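Local coordinates for malonyl CoA-acyl carrier protein transacylase (Burkholderia pseudomallei 1710b, PDB 3EZO) that probably transfers the malonyl group from malonyl-CoA to holo-acyl carrier protein, releasing CoA and supplying malonyl-ACP for fatty acid synthesis, at residues A169-V174 against T291-G296; V14-G19 against V278-P283; V235-V240 against V261-C266; A176-G181 against S208-P213; Q21-L26 against G57-L62. One frame throughout, in Å; residues are numbered along the deposited sequence.

Contact 1 of 5, residues A169-V174 against T291-G296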
# COMPACT_ATOMS: atom_id res chain seq x y z
N ALA A 169 -6.58 -2.51 10.84
CA ALA A 169 -7.98 -2.62 11.26
C ALA A 169 -7.96 -2.72 12.76
O ALA A 169 -6.91 -3.01 13.35
CB ALA A 169 -8.64 -3.88 10.64
N PRO A 170 -9.09 -2.45 13.40
CA PRO A 170 -9.14 -2.77 14.83
C PRO A 170 -8.60 -4.16 15.12
O PRO A 170 -8.99 -5.14 14.47
CB PRO A 170 -10.65 -2.72 15.15
CG PRO A 170 -11.23 -1.84 14.09
CD PRO A 170 -10.40 -2.03 12.87
N ALA A 171 -7.70 -4.25 16.09
CA ALA A 171 -7.15 -5.51 16.52
C ALA A 171 -6.27 -6.14 15.47
O ALA A 171 -5.96 -7.33 15.53
CB ALA A 171 -8.29 -6.49 17.00
N GLN A 172 -5.79 -5.33 14.53
CA GLN A 172 -4.90 -5.82 13.50
C GLN A 172 -3.76 -4.80 13.24
O GLN A 172 -3.98 -3.74 12.63
CB GLN A 172 -5.74 -6.11 12.27
CG GLN A 172 -4.99 -6.57 11.12
CD GLN A 172 -5.89 -7.27 10.04
OE1 GLN A 172 -7.08 -7.59 10.27
NE2 GLN A 172 -5.31 -7.48 8.88
N VAL A 173 -2.57 -5.12 13.76
CA VAL A 173 -1.44 -4.19 13.78
C VAL A 173 -0.18 -4.92 13.37
O VAL A 173 0.09 -6.03 13.85
CB VAL A 173 -1.28 -3.50 15.16
CG1 VAL A 173 -0.12 -2.52 15.15
CG2 VAL A 173 -2.60 -2.84 15.59
N VAL A 174 0.58 -4.32 12.47
CA VAL A 174 1.88 -4.82 12.12
C VAL A 174 2.94 -3.98 12.82
O VAL A 174 2.89 -2.76 12.81
CB VAL A 174 2.09 -4.81 10.58
CG1 VAL A 174 3.52 -5.20 10.16
CG2 VAL A 174 0.98 -5.74 9.83
N THR A 291 -11.83 -2.54 5.21
CA THR A 291 -12.92 -1.56 5.24
C THR A 291 -14.07 -2.12 6.10
O THR A 291 -14.59 -1.43 7.00
CB THR A 291 -13.44 -1.23 3.83
OG1 THR A 291 -12.39 -0.69 3.02
CG2 THR A 291 -14.62 -0.24 3.86
N LYS A 292 -14.42 -3.40 5.85
CA LYS A 292 -15.47 -4.08 6.61
C LYS A 292 -15.21 -3.99 8.12
O LYS A 292 -16.11 -3.72 8.90
CB LYS A 292 -15.62 -5.57 6.23
CG LYS A 292 -16.03 -5.87 4.80
CD LYS A 292 -16.18 -7.40 4.56
CE LYS A 292 -16.64 -7.76 3.13
NZ LYS A 292 -15.51 -7.94 2.13
N ARG A 293 -13.96 -4.22 8.51
CA ARG A 293 -13.57 -4.23 9.92
C ARG A 293 -13.51 -2.83 10.53
O ARG A 293 -13.77 -2.66 11.72
CB ARG A 293 -12.18 -4.85 10.06
CG ARG A 293 -12.00 -6.23 9.41
CD ARG A 293 -12.33 -7.32 10.32
NE ARG A 293 -11.87 -6.90 11.63
CZ ARG A 293 -10.61 -6.93 12.08
NH1 ARG A 293 -9.62 -7.45 11.33
NH2 ARG A 293 -10.35 -6.45 13.29
N ILE A 294 -13.08 -1.85 9.75
CA ILE A 294 -12.94 -0.49 10.23
C ILE A 294 -14.32 0.18 10.49
O ILE A 294 -14.51 0.90 11.49
CB ILE A 294 -12.08 0.34 9.25
CG1 ILE A 294 -10.62 -0.14 9.30
CG2 ILE A 294 -12.16 1.83 9.58
CD1 ILE A 294 -9.82 0.11 8.02
N ASP A 295 -15.27 -0.06 9.60
CA ASP A 295 -16.55 0.62 9.69
C ASP A 295 -17.52 -0.15 8.84
O ASP A 295 -17.49 -0.07 7.62
CB ASP A 295 -16.41 2.07 9.18
CG ASP A 295 -17.71 2.89 9.27
OD1 ASP A 295 -18.80 2.32 9.56
OD2 ASP A 295 -17.60 4.14 9.05
N GLY A 296 -18.40 -0.89 9.51
CA GLY A 296 -19.38 -1.74 8.85
C GLY A 296 -20.53 -1.00 8.15
O GLY A 296 -21.28 -1.63 7.41
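Arg-293 reaches from the last turn of helix 286-294 to the amide of Gln-172, its NH1 lying 2.8 Å from Gln-172 OE1. The hydrogen bond is weak, because the N-H...O angle is 118°, although the amide and guanidinium planes are within 28° of each other. The two side chains cross at about a right angle. Gln-172 is stretched out, with CG anti to the backbone N (chi1 178°), whereas Arg-293 folds at chi2 and chi3 and curls its guanidinium back over Ala-169. Ala-169 CB stands over one guanidinium face, offset toward the rim, and also meets Arg-293 CB at 3.7 Å. The approach of the guanidinium to the carbonyl of Pro-170 is too close in the model, which leaves the exact placing of that group doubtful. Residues 169-172 form the type II turn of the beta hairpin joining strands 162-169 and 172-176 of the antiparallel sheet, closed by Gln-172 N to Ala-169 O at 2.8 Å. The hairpin tip rests on the C-terminal end of a helix that links strands 277-281 and 299-303 of the parallel sheet. Next to the polar pair, Pro-170 CD packs on Ile-294 CG1 at 4.0 Å, and Ile-294 continues onto helix 263-272.

Contact 2 of 5, residues V14-G19 against V278-P283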
# COMPACT_ATOMS: atom_id res chain seq x y z
N VAL A 14 -9.75 2.96 -2.86
CA VAL A 14 -8.53 2.64 -2.12
C VAL A 14 -7.70 1.62 -2.90
O VAL A 14 -8.24 0.65 -3.45
CB VAL A 14 -8.86 2.17 -0.66
CG1 VAL A 14 -9.60 3.30 0.08
CG2 VAL A 14 -9.70 0.86 -0.60
N PHE A 15 -6.38 1.83 -2.94
CA PHE A 15 -5.46 1.05 -3.78
C PHE A 15 -4.50 0.20 -2.91
O PHE A 15 -3.88 0.71 -1.97
CB PHE A 15 -4.66 1.96 -4.70
CG PHE A 15 -5.51 2.74 -5.68
CD1 PHE A 15 -5.78 2.24 -6.94
CD2 PHE A 15 -6.03 3.96 -5.33
CE1 PHE A 15 -6.58 2.94 -7.83
CE2 PHE A 15 -6.82 4.69 -6.23
CZ PHE A 15 -7.08 4.20 -7.48
N PRO A 16 -4.39 -1.10 -3.22
CA PRO A 16 -3.55 -2.04 -2.44
C PRO A 16 -2.04 -1.90 -2.68
O PRO A 16 -1.60 -1.30 -3.63
CB PRO A 16 -4.07 -3.42 -2.89
CG PRO A 16 -4.53 -3.18 -4.32
CD PRO A 16 -5.08 -1.77 -4.33
N GLY A 17 -1.24 -2.41 -1.76
CA GLY A 17 0.20 -2.42 -1.93
C GLY A 17 0.73 -3.83 -1.94
O GLY A 17 -0.00 -4.78 -2.32
N GLN A 18 1.98 -3.98 -1.50
CA GLN A 18 2.67 -5.25 -1.50
C GLN A 18 1.91 -6.26 -0.68
O GLN A 18 1.39 -5.94 0.38
CB GLN A 18 4.04 -5.14 -0.83
CG GLN A 18 5.11 -4.62 -1.67
CD GLN A 18 6.46 -4.52 -0.90
OE1 GLN A 18 7.04 -3.45 -0.79
NE2 GLN A 18 6.93 -5.64 -0.37
N GLY A 19 1.94 -7.51 -1.11
CA GLY A 19 1.27 -8.56 -0.39
C GLY A 19 -0.05 -8.92 -1.03
O GLY A 19 -0.66 -9.89 -0.60
N VAL A 278 -16.84 2.63 -0.51
CA VAL A 278 -15.40 2.50 -0.61
C VAL A 278 -15.06 1.26 -1.45
O VAL A 278 -15.33 0.10 -1.07
CB VAL A 278 -14.77 2.48 0.77
CG1 VAL A 278 -13.29 2.32 0.67
CG2 VAL A 278 -15.21 3.80 1.58
N ILE A 279 -14.47 1.53 -2.61
CA ILE A 279 -14.21 0.49 -3.61
C ILE A 279 -12.71 0.25 -3.62
O ILE A 279 -11.93 1.18 -3.79
CB ILE A 279 -14.71 0.91 -4.98
CG1 ILE A 279 -16.24 1.03 -4.95
CG2 ILE A 279 -14.26 -0.07 -6.09
CD1 ILE A 279 -16.75 1.75 -6.16
N GLU A 280 -12.32 -0.99 -3.37
CA GLU A 280 -10.92 -1.38 -3.50
C GLU A 280 -10.64 -1.56 -4.96
O GLU A 280 -11.34 -2.32 -5.65
CB GLU A 280 -10.59 -2.66 -2.74
CG GLU A 280 -9.17 -3.17 -3.10
CD GLU A 280 -8.65 -4.23 -2.16
OE1 GLU A 280 -9.46 -5.07 -1.70
OE2 GLU A 280 -7.40 -4.25 -1.93
N CYS A 281 -9.66 -0.84 -5.47
CA CYS A 281 -9.32 -0.91 -6.89
C CYS A 281 -8.02 -1.67 -7.08
O CYS A 281 -6.94 -1.16 -6.82
CB CYS A 281 -9.26 0.47 -7.53
SG CYS A 281 -8.94 0.48 -9.33
N GLY A 282 -8.16 -2.92 -7.53
CA GLY A 282 -7.00 -3.76 -7.75
C GLY A 282 -7.17 -5.16 -7.19
O GLY A 282 -8.18 -5.48 -6.57
N PRO A 283 -6.17 -6.01 -7.39
CA PRO A 283 -6.29 -7.41 -6.98
C PRO A 283 -6.03 -7.68 -5.48
O PRO A 283 -5.38 -6.88 -4.79
CB PRO A 283 -5.19 -8.09 -7.80
CG PRO A 283 -4.12 -7.04 -7.86
CD PRO A 283 -4.90 -5.74 -8.08
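Val-14 O accepts the shortest polar bond between the segments, from Cys-281 N at 2.9 Å, with an N-H...O angle of 168°. The same oxygen has a CA-H...O contact with Glu-280 CA at 3.4 Å. At the other end of the same residue, Val-14 N donates to Ile-279 O, two residues before Cys-281, at 3.0 Å, so Val-14 bridges Glu-280 in parallel register with a bond on each side. The side chains of Val-14 and Glu-280 fall on one face of the sheet, where Val-14 CG1 meets Val-278 CG1 at 3.9 Å. Phe-15 starts out away from the neighbouring strand, but its ring end swings back: CE1 lies 3.7 Å from Cys-281 CB. Cys-281 SG, anti to its backbone N (chi1 -177°), makes an oblique sulfur-aromatic contact, 4.8 Å from the Phe-15 ring centroid and 59° off the ring normal. Beyond the paired residues Pro-16 takes over, its CD set 3.2 Å from Cys-281 O and its CB beside Glu-280 OE2 at 3.6 Å. Both carboxylate oxygens of Glu-280 accept backbone N-H groups from the start of helix 286-294, OE1 from Ala-288 and OE2 from Leu-287. Strand 93-96 flanks strand 11-15 on its other edge and leads to the predicted nucleophile Ser-98. This pairing of central strands, with loops leaving their C-terminal ends near the predicted active site, belongs to the alpha/beta core of the FabD acyltransferase fold.

Contact 3 of 5, residues V235-V240 against V261-C266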
# COMPACT_ATOMS: atom_id res chain seq x y z
N VAL A 235 -5.76 11.31 0.66
CA VAL A 235 -5.42 11.31 2.08
C VAL A 235 -4.18 10.42 2.31
O VAL A 235 -4.12 9.27 1.88
CB VAL A 235 -6.67 10.97 2.97
CG1 VAL A 235 -7.34 9.63 2.66
CG2 VAL A 235 -6.30 11.10 4.45
N ASN A 236 -3.13 10.99 2.91
CA ASN A 236 -1.85 10.27 3.02
C ASN A 236 -1.74 9.39 4.25
O ASN A 236 -2.41 9.60 5.28
CB ASN A 236 -0.62 11.20 2.81
CG ASN A 236 -0.49 12.32 3.84
OD1 ASN A 236 -0.79 12.15 5.01
ND2 ASN A 236 -0.02 13.47 3.40
N ASN A 237 -0.91 8.36 4.13
CA ASN A 237 -0.73 7.37 5.18
C ASN A 237 -0.07 7.96 6.42
O ASN A 237 -0.38 7.59 7.53
CB ASN A 237 0.18 6.25 4.70
CG ASN A 237 -0.45 5.34 3.66
OD1 ASN A 237 0.26 4.56 3.03
ND2 ASN A 237 -1.75 5.38 3.51
N ILE A 238 0.90 8.82 6.20
CA ILE A 238 1.79 9.30 7.29
C ILE A 238 1.08 10.31 8.20
O ILE A 238 1.14 10.19 9.42
CB ILE A 238 3.12 9.85 6.73
CG1 ILE A 238 4.17 10.02 7.86
CG2 ILE A 238 2.92 11.16 5.94
CD1 ILE A 238 4.83 8.74 8.34
N ASP A 239 0.35 11.25 7.62
CA ASP A 239 -0.24 12.31 8.37
C ASP A 239 -1.78 12.28 8.40
O ASP A 239 -2.40 13.04 9.12
CB ASP A 239 0.21 13.64 7.80
CG ASP A 239 1.71 13.89 7.95
OD1 ASP A 239 2.38 13.27 8.79
OD2 ASP A 239 2.21 14.76 7.19
N VAL A 240 -2.40 11.37 7.65
CA VAL A 240 -3.84 11.42 7.44
C VAL A 240 -4.28 12.82 6.98
O VAL A 240 -5.30 13.34 7.42
CB VAL A 240 -4.59 10.95 8.69
CG1 VAL A 240 -5.98 10.53 8.34
CG2 VAL A 240 -3.81 9.79 9.42
N VAL A 261 1.96 3.58 8.80
CA VAL A 261 0.87 3.62 7.85
C VAL A 261 -0.40 3.64 8.67
O VAL A 261 -0.77 2.64 9.30
CB VAL A 261 0.94 2.42 6.87
CG1 VAL A 261 -0.24 2.41 5.92
CG2 VAL A 261 2.28 2.50 6.08
N ARG A 262 -1.08 4.78 8.65
CA ARG A 262 -2.24 4.99 9.54
C ARG A 262 -3.51 4.68 8.78
O ARG A 262 -4.34 5.55 8.50
CB ARG A 262 -2.21 6.41 10.10
CG ARG A 262 -1.00 6.62 11.03
CD ARG A 262 -0.67 8.08 11.31
NE ARG A 262 -1.70 8.75 12.09
CZ ARG A 262 -1.74 10.08 12.26
NH1 ARG A 262 -0.80 10.86 11.75
NH2 ARG A 262 -2.71 10.61 12.97
N TRP A 263 -3.65 3.42 8.45
CA TRP A 263 -4.65 3.05 7.45
C TRP A 263 -6.08 3.17 7.99
O TRP A 263 -6.98 3.69 7.30
CB TRP A 263 -4.39 1.66 6.88
CG TRP A 263 -5.39 1.36 5.80
CD1 TRP A 263 -6.43 0.47 5.86
CD2 TRP A 263 -5.52 2.04 4.54
NE1 TRP A 263 -7.15 0.52 4.70
CE2 TRP A 263 -6.62 1.47 3.87
CE3 TRP A 263 -4.79 3.03 3.90
CZ2 TRP A 263 -7.03 1.89 2.58
CZ3 TRP A 263 -5.19 3.45 2.64
CH2 TRP A 263 -6.32 2.90 2.00
N VAL A 264 -6.30 2.70 9.21
CA VAL A 264 -7.57 2.89 9.88
C VAL A 264 -8.00 4.34 9.80
O VAL A 264 -9.10 4.65 9.37
CB VAL A 264 -7.51 2.39 11.38
CG1 VAL A 264 -8.79 2.79 12.18
CG2 VAL A 264 -7.30 0.89 11.41
N GLU A 265 -7.11 5.25 10.16
CA GLU A 265 -7.43 6.67 10.17
C GLU A 265 -7.74 7.24 8.79
O GLU A 265 -8.58 8.14 8.66
CB GLU A 265 -6.27 7.43 10.83
CG GLU A 265 -6.21 7.19 12.33
CD GLU A 265 -4.98 7.79 12.95
OE1 GLU A 265 -3.91 7.14 12.92
OE2 GLU A 265 -5.06 8.95 13.42
N CYS A 266 -7.07 6.72 7.76
CA CYS A 266 -7.33 7.19 6.39
C CYS A 266 -8.77 6.85 5.98
O CYS A 266 -9.49 7.69 5.43
CB CYS A 266 -6.37 6.56 5.40
SG CYS A 266 -4.70 7.23 5.47
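The loop after strand 233-234 meets the start of helix 263-272 beside the predicted active site, and Asn-237 and Arg-262 carry much of the junction. Arg-262 N, at the N-cap position, donates to Asn-237 O at 3.1 Å, and Arg-262 NH1 reaches Ile-238 O at 3.1 Å; both N-H...O angles are 153°. Bent at chi3, the arginine makes a side-on salt bridge to Glu-265 within residues 261-266, with NE to OE1 and NH2 to OE2 both 2.9 Å. Val-240 CG2 sits over the centre of one guanidinium face, 3.5 Å from CZ; oxygens meet the group around its edge, Ile-238 O tilted slightly from the plane.

Asn-236 OD1 accepts from Asp-239 N in an Asx motif within the loop. Asn-237 lies alongside Val-261, its CG beside the backbone N (chi1 -71°), and its amide stands almost perpendicular to the Trp-263 ring, with ND2 at the ring edge. Its OD1 accepts from Gln-256 NE2 and from the backbone N of Ser-98, the predicted nucleophile, while ND2 donates to Gly-96 O. This asparagine thus ties the loop to what is consistent with a nucleophile elbow, in second-shell fashion. Val-261 also touches His-207, the other predicted catalytic residue. On the helix, Cys-266 SG approaches Asn-236 O at 3.3 Å, and Val-235 CG1 packs on Cys-266 CB at 4.2 Å.

Contact 4 of 5, residues A176-G181 against S208-P213; sequences AGTKAG and SSLLKP
The backbones come closest at Ala-176 and Ser-208, whose CA atoms are 5.7 Å apart, and no hydrogen bond crosses between the segments. Both residues turn their CB toward the other segment, and these two carbons meet at 4.1 Å; Ser-208 CB also lies 3.9 Å from Ala-176 O. The Ser-208 hydroxyl is directed back into its own loop: OG lies between the backbone N and the carbonyl carbon (chi1 79°), accepts a weak bond from Leu-210 N and has its stronger partner in Pro-205 O. Here strand 172-176 of the antiparallel sheet ends, the chain turns a corner at Gly-177 and enters helix 179-191, while Ser-208 directly follows the predicted catalytic His-207 and leads through a 3-10 turn to helix 212-223. Leu-210 reaches the other segment with one branch, CD1, which rests 3.9 Å from both Gly-177 C and Thr-178 N. The same methyl meets Thr-178 CG2 at 4.1 Å as the two side chains cross obliquely. Thr-178 divides its branches: CG2 faces the leucine, whereas OG1 (chi1 65°) caps the helix by accepting from Gly-181 N at 3.0 Å and also pairs with Val-161 O.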
# COMPACT_ATOMS: atom_id res chain seq x y z
N ALA A 176 7.37 -3.49 13.46
CA ALA A 176 8.61 -3.54 12.71
C ALA A 176 9.75 -2.98 13.54
O ALA A 176 9.54 -2.09 14.36
CB ALA A 176 8.48 -2.77 11.39
N GLY A 177 10.95 -3.49 13.30
CA GLY A 177 12.18 -3.03 14.01
C GLY A 177 13.26 -4.09 13.96
O GLY A 177 13.33 -4.86 13.00
N THR A 178 14.07 -4.15 15.01
CA THR A 178 15.15 -5.13 15.09
C THR A 178 14.59 -6.52 15.26
O THR A 178 13.47 -6.72 15.81
CB THR A 178 16.12 -4.86 16.28
OG1 THR A 178 15.40 -5.03 17.51
CG2 THR A 178 16.76 -3.48 16.19
N LYS A 179 15.37 -7.51 14.80
CA LYS A 179 14.99 -8.93 14.98
C LYS A 179 14.67 -9.22 16.45
O LYS A 179 13.61 -9.75 16.76
CB LYS A 179 16.08 -9.89 14.43
N ALA A 180 15.55 -8.82 17.37
CA ALA A 180 15.30 -9.04 18.82
C ALA A 180 14.04 -8.35 19.36
O ALA A 180 13.29 -8.95 20.16
CB ALA A 180 16.54 -8.60 19.65
N GLY A 181 13.84 -7.09 18.97
CA GLY A 181 12.67 -6.33 19.40
C GLY A 181 11.38 -7.00 18.97
O GLY A 181 10.41 -7.11 19.74
N SER A 208 9.47 1.38 9.94
CA SER A 208 10.16 1.72 11.19
C SER A 208 11.17 2.84 10.99
O SER A 208 11.63 3.10 9.87
CB SER A 208 10.88 0.50 11.79
OG SER A 208 12.12 0.23 11.14
N SER A 209 11.50 3.51 12.09
CA SER A 209 12.53 4.55 12.09
C SER A 209 13.88 4.05 11.63
O SER A 209 14.72 4.84 11.19
CB SER A 209 12.65 5.16 13.50
OG SER A 209 12.96 4.17 14.47
N LEU A 210 14.12 2.73 11.69
CA LEU A 210 15.35 2.16 11.11
C LEU A 210 15.47 2.36 9.62
O LEU A 210 16.57 2.32 9.07
CB LEU A 210 15.51 0.70 11.44
CG LEU A 210 15.33 0.33 12.91
CD1 LEU A 210 15.63 -1.19 13.02
CD2 LEU A 210 16.23 1.18 13.72
N LEU A 211 14.36 2.64 8.95
CA LEU A 211 14.39 2.84 7.51
C LEU A 211 14.69 4.27 7.09
O LEU A 211 14.56 4.58 5.91
CB LEU A 211 13.09 2.33 6.86
CG LEU A 211 13.35 1.32 5.72
CD1 LEU A 211 13.76 -0.06 6.25
CD2 LEU A 211 12.15 1.18 4.80
N LYS A 212 15.15 5.15 8.00
CA LYS A 212 15.45 6.53 7.62
C LYS A 212 16.32 6.65 6.36
O LYS A 212 16.13 7.59 5.57
CB LYS A 212 16.15 7.26 8.76
CG LYS A 212 16.71 8.64 8.39
CD LYS A 212 17.60 9.19 9.49
CE LYS A 212 18.28 10.51 9.12
NZ LYS A 212 19.26 10.44 8.03
N PRO A 213 17.31 5.74 6.18
CA PRO A 213 18.14 5.90 4.98
C PRO A 213 17.35 5.75 3.68
O PRO A 213 17.65 6.42 2.73
CB PRO A 213 19.21 4.81 5.14
CG PRO A 213 19.26 4.52 6.67
CD PRO A 213 17.88 4.78 7.16

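Contact 5 of 5, residues Q21-L26 against G57-L62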
# COMPACT_ATOMS: atom_id res chain seq x y z
N GLN A 21 -0.41 -9.41 -4.38
CA GLN A 21 -0.12 -9.95 -5.70
C GLN A 21 -0.26 -11.48 -5.72
O GLN A 21 -0.19 -12.11 -4.69
CB GLN A 21 1.26 -9.52 -6.20
CG GLN A 21 2.50 -10.18 -5.53
CD GLN A 21 2.77 -9.73 -4.08
OE1 GLN A 21 2.22 -8.73 -3.57
NE2 GLN A 21 3.63 -10.49 -3.41
N SER A 22 -0.50 -12.02 -6.91
CA SER A 22 -0.48 -13.46 -7.18
C SER A 22 -0.31 -13.70 -8.68
O SER A 22 -0.69 -12.88 -9.50
CB SER A 22 -1.74 -14.13 -6.72
OG SER A 22 -2.87 -13.47 -7.28
N VAL A 23 0.23 -14.86 -9.02
CA VAL A 23 0.51 -15.23 -10.39
C VAL A 23 -0.85 -15.44 -11.01
O VAL A 23 -1.70 -16.05 -10.40
CB VAL A 23 1.34 -16.52 -10.46
CG1 VAL A 23 1.31 -17.15 -11.88
CG2 VAL A 23 2.72 -16.24 -9.98
N GLY A 24 -1.08 -14.82 -12.17
CA GLY A 24 -2.33 -14.94 -12.89
C GLY A 24 -3.37 -13.91 -12.52
O GLY A 24 -4.49 -13.96 -13.05
N MET A 25 -3.03 -12.96 -11.65
CA MET A 25 -4.05 -12.05 -11.12
C MET A 25 -4.76 -11.14 -12.13
O MET A 25 -5.85 -10.67 -11.83
CB MET A 25 -3.51 -11.18 -9.99
CG MET A 25 -2.42 -10.27 -10.37
SD MET A 25 -1.78 -9.39 -8.93
CE MET A 25 -0.35 -8.65 -9.65
N LEU A 26 -4.14 -10.85 -13.27
CA LEU A 26 -4.80 -10.07 -14.32
C LEU A 26 -5.34 -10.91 -15.50
O LEU A 26 -5.69 -10.36 -16.55
CB LEU A 26 -3.84 -9.03 -14.87
CG LEU A 26 -3.48 -7.93 -13.86
CD1 LEU A 26 -2.46 -7.03 -14.49
CD2 LEU A 26 -4.71 -7.16 -13.43
N GLY A 57 4.70 -15.70 -13.66
CA GLY A 57 5.67 -15.71 -12.55
C GLY A 57 7.05 -16.15 -13.02
O GLY A 57 7.56 -15.65 -14.02
N PRO A 58 7.66 -17.13 -12.33
CA PRO A 58 7.19 -17.84 -11.14
C PRO A 58 6.96 -16.92 -9.97
O PRO A 58 7.39 -15.77 -9.99
CB PRO A 58 8.36 -18.81 -10.83
CG PRO A 58 9.04 -18.97 -12.08
CD PRO A 58 8.92 -17.69 -12.83
N ALA A 59 6.29 -17.43 -8.95
CA ALA A 59 5.99 -16.66 -7.77
C ALA A 59 7.26 -16.06 -7.12
O ALA A 59 7.20 -14.92 -6.62
CB ALA A 59 5.21 -17.49 -6.76
N ASP A 60 8.39 -16.76 -7.18
CA ASP A 60 9.63 -16.26 -6.55
C ASP A 60 10.14 -14.98 -7.22
O ASP A 60 10.63 -14.09 -6.55
CB ASP A 60 10.74 -17.36 -6.37
CG ASP A 60 11.33 -17.87 -7.67
OD1 ASP A 60 10.81 -17.56 -8.77
OD2 ASP A 60 12.35 -18.62 -7.62
N GLU A 61 9.94 -14.87 -8.54
CA GLU A 61 10.21 -13.61 -9.26
C GLU A 61 9.17 -12.54 -8.92
O GLU A 61 9.51 -11.40 -8.69
CB GLU A 61 10.22 -13.83 -10.78
CG GLU A 61 11.17 -14.90 -11.26
CD GLU A 61 12.60 -14.70 -10.83
OE1 GLU A 61 13.07 -13.54 -10.77
OE2 GLU A 61 13.31 -15.73 -10.62
N LEU A 62 7.89 -12.91 -8.91
CA LEU A 62 6.82 -11.95 -8.74
C LEU A 62 6.92 -11.35 -7.35
O LEU A 62 6.58 -10.16 -7.14
CB LEU A 62 5.44 -12.62 -8.91
CG LEU A 62 4.20 -11.71 -8.93
CD1 LEU A 62 4.15 -10.81 -10.17
CD2 LEU A 62 2.92 -12.53 -8.81
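Apolar contacts between Val-23 and Leu-62 carry this contact, Val-23 CG2 meeting Leu-62 CD2 at 3.9 Å as the two side chains cross at a slant. In Leu-62, CG anti to the backbone N (chi1 -173°) is carried toward the loop, and chi2 near 67° turns the CD2 branch onto it. There CD2 lies against the peptide linking Ser-22 and Val-23, 3.4 Å from Ser-22 C and 3.6 Å from Val-23 N, so a methyl packs on backbone as well as on side chains. Gln-21 runs past Leu-62 in the opposite direction and brings its CG to 4.1 Å from CD2. The same CG2 methyl of Val-23 also reaches Ala-59 CB at 4.3 Å and Gly-57 CA at 3.9 Å. Gly-57 has positive phi, 65°, and a cis peptide links it to Pro-58, the N-cap residue of helix 59-62.

No hydrogen bond joins the two segments; the polar bonds lie within each. Met-25 N donates to Ser-22 O at 3.2 Å, closing a type II turn, and Ser-22 N makes a weak bond to Met-25 SD. In the short helix, Leu-62 N donates to Pro-58 O. The Gln-21 amide binds Gly-19 N through OE1 and Asn-63 OD1 through NE2.

The loop that follows strand 11-15 thus lies against helix 59-62, with Ile-54 of helix 50-56 touching both Met-25 and Leu-62, and with helix 65-85 packed against Gln-21 and Met-25.

Contacts 2 and 3 belong to the buried interior, whereas contacts 1 and 5 lie at the surface; contact 4 is also largely buried, its centre about 19 Å from the chain centre. Contact 2 is backbone pairing in the parallel sheet; contact 3 crosses with one backbone and one arginine hydrogen bond, beside a salt bridge inside 261-266. Contact 1 has a single, weak hydrogen bond between its segments, from Arg-293 to Gln-172, and contacts 4 and 5 have none. Contacts 1 and 4 share strand 172-176, at its two ends. Trp-263 of contact 3 packs on Val-14 of contact 2 and on Ile-294 of contact 1. Contact 5 touches contact 2 through Met-25 and Pro-283, while contacts 3 and 5 lie on opposite sides of the chain centre.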